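Local coordinates for CELL WALL surface anchor family protein (Streptococcus pneumoniae, PDB 2X9X) that forms the repeating backbone subunit of the pneumococcal pilus, a cell-wall-anchored surface fibre probably involved in adhesion, at residues I8-K13 against P256-V261; D136-Y141 against P251-P256. The protein carries 1 engineered substitution. All coordinates share one frame; numbering follows the deposited sequence.

Contact 1 (I8-K13 against P256-V261). With NA (sodium ion), chain C.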
loop_
_atom_site.group_PDB
_atom_site.type_symbol
_atom_site.label_atom_id
_atom_site.label_comp_id
_atom_site.label_asym_id
_atom_site.label_seq_id
_atom_site.Cartn_x
_atom_site.Cartn_y
_atom_site.Cartn_z
ATOM N N ILE A 8 -3.265 -21.830 -9.318
ATOM C CA ILE A 8 -2.457 -20.890 -8.553
ATOM C C ILE A 8 -3.248 -20.233 -7.428
ATOM O O ILE A 8 -4.467 -20.080 -7.514
ATOM C CB ILE A 8 -1.864 -19.790 -9.470
ATOM C CG1 ILE A 8 -0.715 -19.051 -8.776
ATOM C CG2 ILE A 8 -2.953 -18.809 -9.901
ATOM C CD1 ILE A 8 0.144 -18.223 -9.728
ATOM N N ASP A 9 -2.542 -19.870 -6.364
ATOM C CA ASP A 9 -3.088 -18.982 -5.351
ATOM C C ASP A 9 -1.968 -18.124 -4.781
ATOM O O ASP A 9 -0.803 -18.531 -4.757
ATOM C CB ASP A 9 -3.781 -19.766 -4.230
ATOM C CG ASP A 9 -4.566 -18.866 -3.285
ATOM O OD1 ASP A 9 -5.084 -17.824 -3.745
ATOM O OD2 ASP A 9 -4.671 -19.201 -2.085
ATOM N N LYS A 10 -2.318 -16.918 -4.358
ATOM C CA LYS A 10 -1.398 -16.089 -3.592
ATOM C C LYS A 10 -2.093 -15.648 -2.320
ATOM O O LYS A 10 -3.270 -15.301 -2.341
ATOM C CB LYS A 10 -0.955 -14.851 -4.370
ATOM C CG LYS A 10 -0.110 -13.942 -3.510
ATOM C CD LYS A 10 0.310 -12.666 -4.198
ATOM C CE LYS A 10 1.204 -11.885 -3.255
ATOM N NZ LYS A 10 1.899 -10.770 -3.924
ATOM N N ASP A 11 -1.368 -15.661 -1.210
ATOM C CA ASP A 11 -1.934 -15.213 0.051
ATOM C C ASP A 11 -0.786 -14.918 0.996
ATOM O O ASP A 11 0.389 -15.010 0.615
ATOM C CB ASP A 11 -2.857 -16.288 0.636
ATOM C CG ASP A 11 -3.996 -15.706 1.468
ATOM O OD1 ASP A 11 -3.825 -14.627 2.074
ATOM O OD2 ASP A 11 -5.068 -16.340 1.520
ATOM N N PHE A 12 -1.118 -14.552 2.225
ATOM C CA PHE A 12 -0.103 -14.398 3.255
ATOM C C PHE A 12 0.521 -15.764 3.515
ATOM O O PHE A 12 -0.123 -16.799 3.311
ATOM C CB PHE A 12 -0.719 -13.800 4.518
ATOM C CG PHE A 12 -1.399 -12.482 4.277
ATOM C CD1 PHE A 12 -2.757 -12.328 4.508
ATOM C CD2 PHE A 12 -0.682 -11.409 3.773
ATOM C CE1 PHE A 12 -3.381 -11.114 4.268
ATOM C CE2 PHE A 12 -1.303 -10.192 3.529
ATOM C CZ PHE A 12 -2.652 -10.047 3.777
ATOM N N LYS A 13 1.779 -15.768 3.939
ATOM C CA LYS A 13 2.508 -17.014 4.160
ATOM C C LYS A 13 1.729 -17.973 5.055
ATOM O O LYS A 13 1.336 -17.619 6.167
ATOM C CB LYS A 13 3.889 -16.730 4.756
ATOM C CG LYS A 13 4.666 -17.970 5.183
ATOM C CD LYS A 13 5.076 -18.816 3.994
ATOM C CE LYS A 13 6.141 -19.839 4.386
ATOM N NZ LYS A 13 5.645 -20.865 5.354
ATOM N N PRO A 256 -4.447 -14.998 -9.799
ATOM C CA PRO A 256 -5.097 -15.318 -8.523
ATOM C C PRO A 256 -5.691 -14.074 -7.886
ATOM O O PRO A 256 -5.388 -12.970 -8.332
ATOM C CB PRO A 256 -3.925 -15.797 -7.662
ATOM C CG PRO A 256 -2.767 -15.025 -8.199
ATOM C CD PRO A 256 -2.980 -15.084 -9.685
ATOM N N THR A 257 -6.527 -14.248 -6.865
ATOM C CA THR A 257 -7.049 -13.114 -6.111
ATOM C C THR A 257 -6.113 -12.803 -4.945
ATOM O O THR A 257 -5.955 -13.610 -4.026
ATOM C CB THR A 257 -8.474 -13.376 -5.584
ATOM O OG1 THR A 257 -9.338 -13.713 -6.678
ATOM C CG2 THR A 257 -9.020 -12.140 -4.880
ATOM N N GLU A 258 -5.486 -11.632 -4.987
ATOM C CA GLU A 258 -4.515 -11.252 -3.964
ATOM C C GLU A 258 -5.167 -10.743 -2.684
ATOM O O GLU A 258 -6.227 -10.112 -2.723
ATOM C CB GLU A 258 -3.565 -10.172 -4.486
ATOM C CG GLU A 258 -2.602 -10.633 -5.551
ATOM C CD GLU A 258 -3.248 -10.726 -6.908
ATOM O OE1 GLU A 258 -4.338 -10.142 -7.116
ATOM O OE2 GLU A 258 -2.655 -11.391 -7.772
ATOM N N PRO A 259 -4.512 -10.992 -1.540
ATOM C CA PRO A 259 -4.979 -10.415 -0.278
ATOM C C PRO A 259 -4.680 -8.919 -0.244
ATOM O O PRO A 259 -4.053 -8.392 -1.166
ATOM C CB PRO A 259 -4.145 -11.150 0.772
ATOM C CG PRO A 259 -2.892 -11.537 0.059
ATOM C CD PRO A 259 -3.262 -11.759 -1.383
ATOM N N LYS A 260 -5.133 -8.243 0.803
ATOM C CA LYS A 260 -4.953 -6.803 0.921
ATOM C C LYS A 260 -4.561 -6.470 2.348
ATOM O O LYS A 260 -4.946 -7.179 3.281
ATOM C CB LYS A 260 -6.255 -6.077 0.564
ATOM C CG LYS A 260 -6.845 -6.467 -0.791
ATOM C CD LYS A 260 -6.273 -5.610 -1.907
ATOM C CE LYS A 260 -6.730 -6.088 -3.280
ATOM N NZ LYS A 260 -5.975 -7.294 -3.739
ATOM N N VAL A 261 -3.793 -5.397 2.522
ATOM C CA VAL A 261 -3.450 -4.923 3.859
ATOM C C VAL A 261 -3.872 -3.466 4.032
ATOM O O VAL A 261 -3.989 -2.722 3.056
ATOM C CB VAL A 261 -1.952 -5.089 4.170
ATOM C CG1 VAL A 261 -1.535 -6.550 4.020
ATOM C CG2 VAL A 261 -1.128 -4.207 3.270
HETATM NA NA NA C . -3.021 -10.948 -10.345
HETATM O O HOH W 1 -6.873 -17.029 -5.759
#
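Side-chain packing, supplemented by one bridging water, joins strand 7-12 to the proline-rich approach to strand 260-271 in this buried contact; the two segments run nearly the same way, 12° apart. Pro256 and Pro259 both point their CB toward strand 7-12. At one end Ile8 sets its CG2 branch against Pro256, 3.7 Å from CD. At the other, Phe12 lays its ring along Pro259, the two side chains passing in opposite directions: Pro259 CB sits over one face, 3.9 Å from the ring centroid and 28° off its normal, a CH-pi contact. Val261 CG1 meets the same ring obliquely, 3.7 Å from CZ, while the carbonyl O of Lys260 lies at the ring edge.

Between them Lys10 reaches across fully extended, and its CD passes 3.8 Å from CG of Glu258. Its NZ is covalently linked to CG of Asn135, an intramolecular isopeptide bond, and is hydrogen-bonded to Asp58. Glu258 bends at chi2 (79°), which folds its carboxylate back so that OE2 binds the sodium ion at 2.6 Å. Lys10 N is buried without a polar partner, Pro256 CB lying against it. Water 1 donates to Asp9 OD1 and accepts from Thr257 N, while Lys25 forms a salt bridge with the same Asp9 oxygen and a hydrogen bond with Thr257 O.

Strand 7-12 is an outermost strand of its antiparallel sheet, paired with strand 36-45, whereas strand 260-271 pairs with strands 29-30 and 133-142; the isopeptide bond thus ties strand 7-12 to strand 133-142 of the mixed sheet.

Contact 2 (D136-Y141 against P251-P256); sequences DVTFNY and PKPLDP. With NA (sodium ion), chain C.
The backbones run antiparallel, 159° apart end to end, and meet in a single hydrogen-bonded bridge between Phe139 and Leu254: Phe139 N donates to Leu254 O at 2.9 Å with an N-H...O angle of 173°, and Leu254 N returns a bond to Phe139 O. Beside the pair, Thr138 CA makes a CA-H...O contact with Leu254 O.

Phe139 and Leu254 project in parallel from the paired backbones, with CD2 of the ring 3.9 Å from Leu254 CD1. Thr138 runs alongside Pro253 in the same manner, its CG2 3.6 Å from Pro253 CB; Asn140 OD1 approaches that same CB crosswise. Tyr141 has CG between its backbone N and carbonyl carbon (chi1 76°), a torsion that carries the ring across to Pro251, where the two side chains meet at about a right angle and CZ lies 3.8 Å from Pro251 CB. Water 4 links Tyr141 OH to Lys252 O, and water 2 joins Thr138 OG1, which is also hydrogen-bonded to Thr150, to Asp255 OD2.

At the other end a sodium ion spans the segments. Asp136 OD1 and Val137 O bind it at 2.5 Å each, Asp255 OD1 more loosely at 2.8 Å, and Glu258 completes the four protein ligands. The carboxylates that gather here probably have their mutual repulsion eased by the cation, and Lys219 forms a salt bridge with the other oxygen of Asp136. An irregular, proline-rich loop between strands 240-246 and 260-271 thus extends strand 133-142 by one antiparallel bridge, with a sodium site at its end, in a pilin built of Cna-B-like domains.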
loop_
_atom_site.group_PDB
_atom_site.type_symbol
_atom_site.label_atom_id
_atom_site.label_comp_id
_atom_site.label_asym_id
_atom_site.label_seq_id
_atom_site.Cartn_x
_atom_site.Cartn_y
_atom_site.Cartn_z
ATOM N N ASP A 136 0.110 -8.036 -6.803
ATOM C CA ASP A 136 -0.597 -8.438 -8.016
ATOM C C ASP A 136 0.285 -9.396 -8.811
ATOM O O ASP A 136 1.182 -8.970 -9.535
ATOM C CB ASP A 136 -0.937 -7.190 -8.849
ATOM C CG ASP A 136 -1.741 -7.513 -10.085
ATOM O OD1 ASP A 136 -1.836 -8.701 -10.408
ATOM O OD2 ASP A 136 -2.281 -6.600 -10.744
ATOM N N VAL A 137 0.031 -10.692 -8.667
ATOM C CA VAL A 137 0.838 -11.715 -9.321
ATOM C C VAL A 137 0.168 -12.262 -10.574
ATOM O O VAL A 137 -1.038 -12.466 -10.599
ATOM C CB VAL A 137 1.114 -12.895 -8.367
ATOM C CG1 VAL A 137 1.685 -14.087 -9.131
ATOM C CG2 VAL A 137 2.048 -12.466 -7.248
ATOM N N THR A 138 0.954 -12.503 -11.614
ATOM C CA THR A 138 0.443 -13.184 -12.794
ATOM C C THR A 138 1.412 -14.314 -13.126
ATOM O O THR A 138 2.627 -14.155 -12.985
ATOM C CB THR A 138 0.281 -12.224 -13.994
ATOM O OG1 THR A 138 -0.538 -11.107 -13.609
ATOM C CG2 THR A 138 -0.375 -12.938 -15.169
ATOM N N PHE A 139 0.873 -15.464 -13.524
ATOM C CA PHE A 139 1.696 -16.586 -13.967
ATOM C C PHE A 139 1.505 -16.760 -15.463
ATOM O O PHE A 139 0.406 -17.071 -15.928
ATOM C CB PHE A 139 1.333 -17.878 -13.218
ATOM C CG PHE A 139 2.106 -19.095 -13.678
ATOM C CD1 PHE A 139 3.485 -19.147 -13.555
ATOM C CD2 PHE A 139 1.448 -20.191 -14.221
ATOM C CE1 PHE A 139 4.195 -20.265 -13.971
ATOM C CE2 PHE A 139 2.154 -21.313 -14.640
ATOM C CZ PHE A 139 3.529 -21.348 -14.514
ATOM N N ASN A 140 2.585 -16.546 -16.207
ATOM C CA ASN A 140 2.558 -16.605 -17.659
ATOM C C ASN A 140 3.321 -17.841 -18.119
ATOM O O ASN A 140 4.485 -18.015 -17.769
ATOM C CB ASN A 140 3.169 -15.324 -18.231
ATOM C CG ASN A 140 2.457 -14.074 -17.732
ATOM O OD1 ASN A 140 1.483 -13.626 -18.331
ATOM N ND2 ASN A 140 2.936 -13.513 -16.623
ATOM N N TYR A 141 2.657 -18.701 -18.886
ATOM C CA TYR A 141 3.210 -20.005 -19.229
ATOM C C TYR A 141 2.682 -20.479 -20.577
ATOM O O TYR A 141 1.781 -19.873 -21.152
ATOM C CB TYR A 141 2.808 -21.028 -18.162
ATOM C CG TYR A 141 1.365 -21.474 -18.290
ATOM C CD1 TYR A 141 0.325 -20.655 -17.866
ATOM C CD2 TYR A 141 1.045 -22.707 -18.850
ATOM C CE1 TYR A 141 -0.995 -21.052 -17.991
ATOM C CE2 TYR A 141 -0.273 -23.114 -18.980
ATOM C CZ TYR A 141 -1.287 -22.282 -18.550
ATOM O OH TYR A 141 -2.596 -22.679 -18.682
ATOM N N PRO A 251 -1.866 -20.375 -23.734
ATOM C CA PRO A 251 -3.085 -20.275 -22.922
ATOM C C PRO A 251 -3.154 -18.956 -22.162
ATOM O O PRO A 251 -2.139 -18.278 -22.007
ATOM C CB PRO A 251 -2.939 -21.429 -21.918
ATOM C CG PRO A 251 -1.922 -22.338 -22.505
ATOM C CD PRO A 251 -0.994 -21.475 -23.287
ATOM N N LYS A 252 -4.345 -18.601 -21.688
ATOM C CA LYS A 252 -4.493 -17.414 -20.859
ATOM C C LYS A 252 -3.669 -17.583 -19.588
ATOM O O LYS A 252 -3.496 -18.702 -19.095
ATOM C CB LYS A 252 -5.966 -17.155 -20.530
ATOM C CG LYS A 252 -6.638 -18.248 -19.718
ATOM C CD LYS A 252 -8.124 -17.955 -19.532
ATOM C CE LYS A 252 -8.789 -18.999 -18.644
ATOM N NZ LYS A 252 -10.253 -18.766 -18.500
ATOM N N PRO A 253 -3.141 -16.475 -19.057
ATOM C CA PRO A 253 -2.306 -16.559 -17.854
ATOM C C PRO A 253 -3.142 -16.888 -16.621
ATOM O O PRO A 253 -4.372 -16.803 -16.663
ATOM C CB PRO A 253 -1.740 -15.140 -17.739
ATOM C CG PRO A 253 -2.796 -14.293 -18.366
ATOM C CD PRO A 253 -3.215 -15.096 -19.567
ATOM N N LEU A 254 -2.478 -17.271 -15.536
ATOM C CA LEU A 254 -3.165 -17.472 -14.266
ATOM C C LEU A 254 -3.075 -16.191 -13.453
ATOM O O LEU A 254 -2.015 -15.575 -13.369
ATOM C CB LEU A 254 -2.565 -18.645 -13.486
ATOM C CG LEU A 254 -2.560 -20.011 -14.173
ATOM C CD1 LEU A 254 -2.177 -21.108 -13.176
ATOM C CD2 LEU A 254 -3.912 -20.311 -14.807
ATOM N N ASP A 255 -4.197 -15.801 -12.860
ATOM C CA ASP A 255 -4.321 -14.514 -12.194
ATOM C C ASP A 255 -5.132 -14.711 -10.917
ATOM O O ASP A 255 -6.358 -14.623 -10.941
ATOM C CB ASP A 255 -5.020 -13.536 -13.146
ATOM C CG ASP A 255 -5.207 -12.157 -12.551
ATOM O OD1 ASP A 255 -5.347 -12.048 -11.318
ATOM O OD2 ASP A 255 -5.231 -11.177 -13.326
ATOM N N PRO A 256 -4.447 -14.998 -9.799
ATOM C CA PRO A 256 -5.097 -15.318 -8.523
ATOM C C PRO A 256 -5.691 -14.074 -7.886
ATOM O O PRO A 256 -5.388 -12.970 -8.332
ATOM C CB PRO A 256 -3.925 -15.797 -7.662
ATOM C CG PRO A 256 -2.767 -15.025 -8.199
ATOM C CD PRO A 256 -2.980 -15.084 -9.685
HETATM NA NA NA C . -3.021 -10.948 -10.345
HETATM O O HOH W 2 -2.991 -10.127 -14.862
HETATM O O HOH W 3 0.102 -17.714 -20.386
HETATM O O HOH W 4 -4.735 -21.066 -18.634
#

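In the fold
Contact 1 is the more buried; contact 2 is only partly buried, with exposed Pro251, Lys252 and Asp255 along its border. Their second segments follow on from one another through the shared Pro256, passing from beside strand 133-142 to lie against strand 7-12. Both reach the mixed sheet, in which strands 133-142 and 260-271 are neighbours. Contact 2 adds a backbone bridge, several waters and three of the four sodium ligands to its side-chain packing; contact 1 has no backbone bond between its segments and rests on proline and aromatic packing. Glu258 OE2 probably also accepts a hydrogen bond from Val137 N, 2.9 Å away, and Lys10 CD meets Val137 CG2 at 3.5 Å.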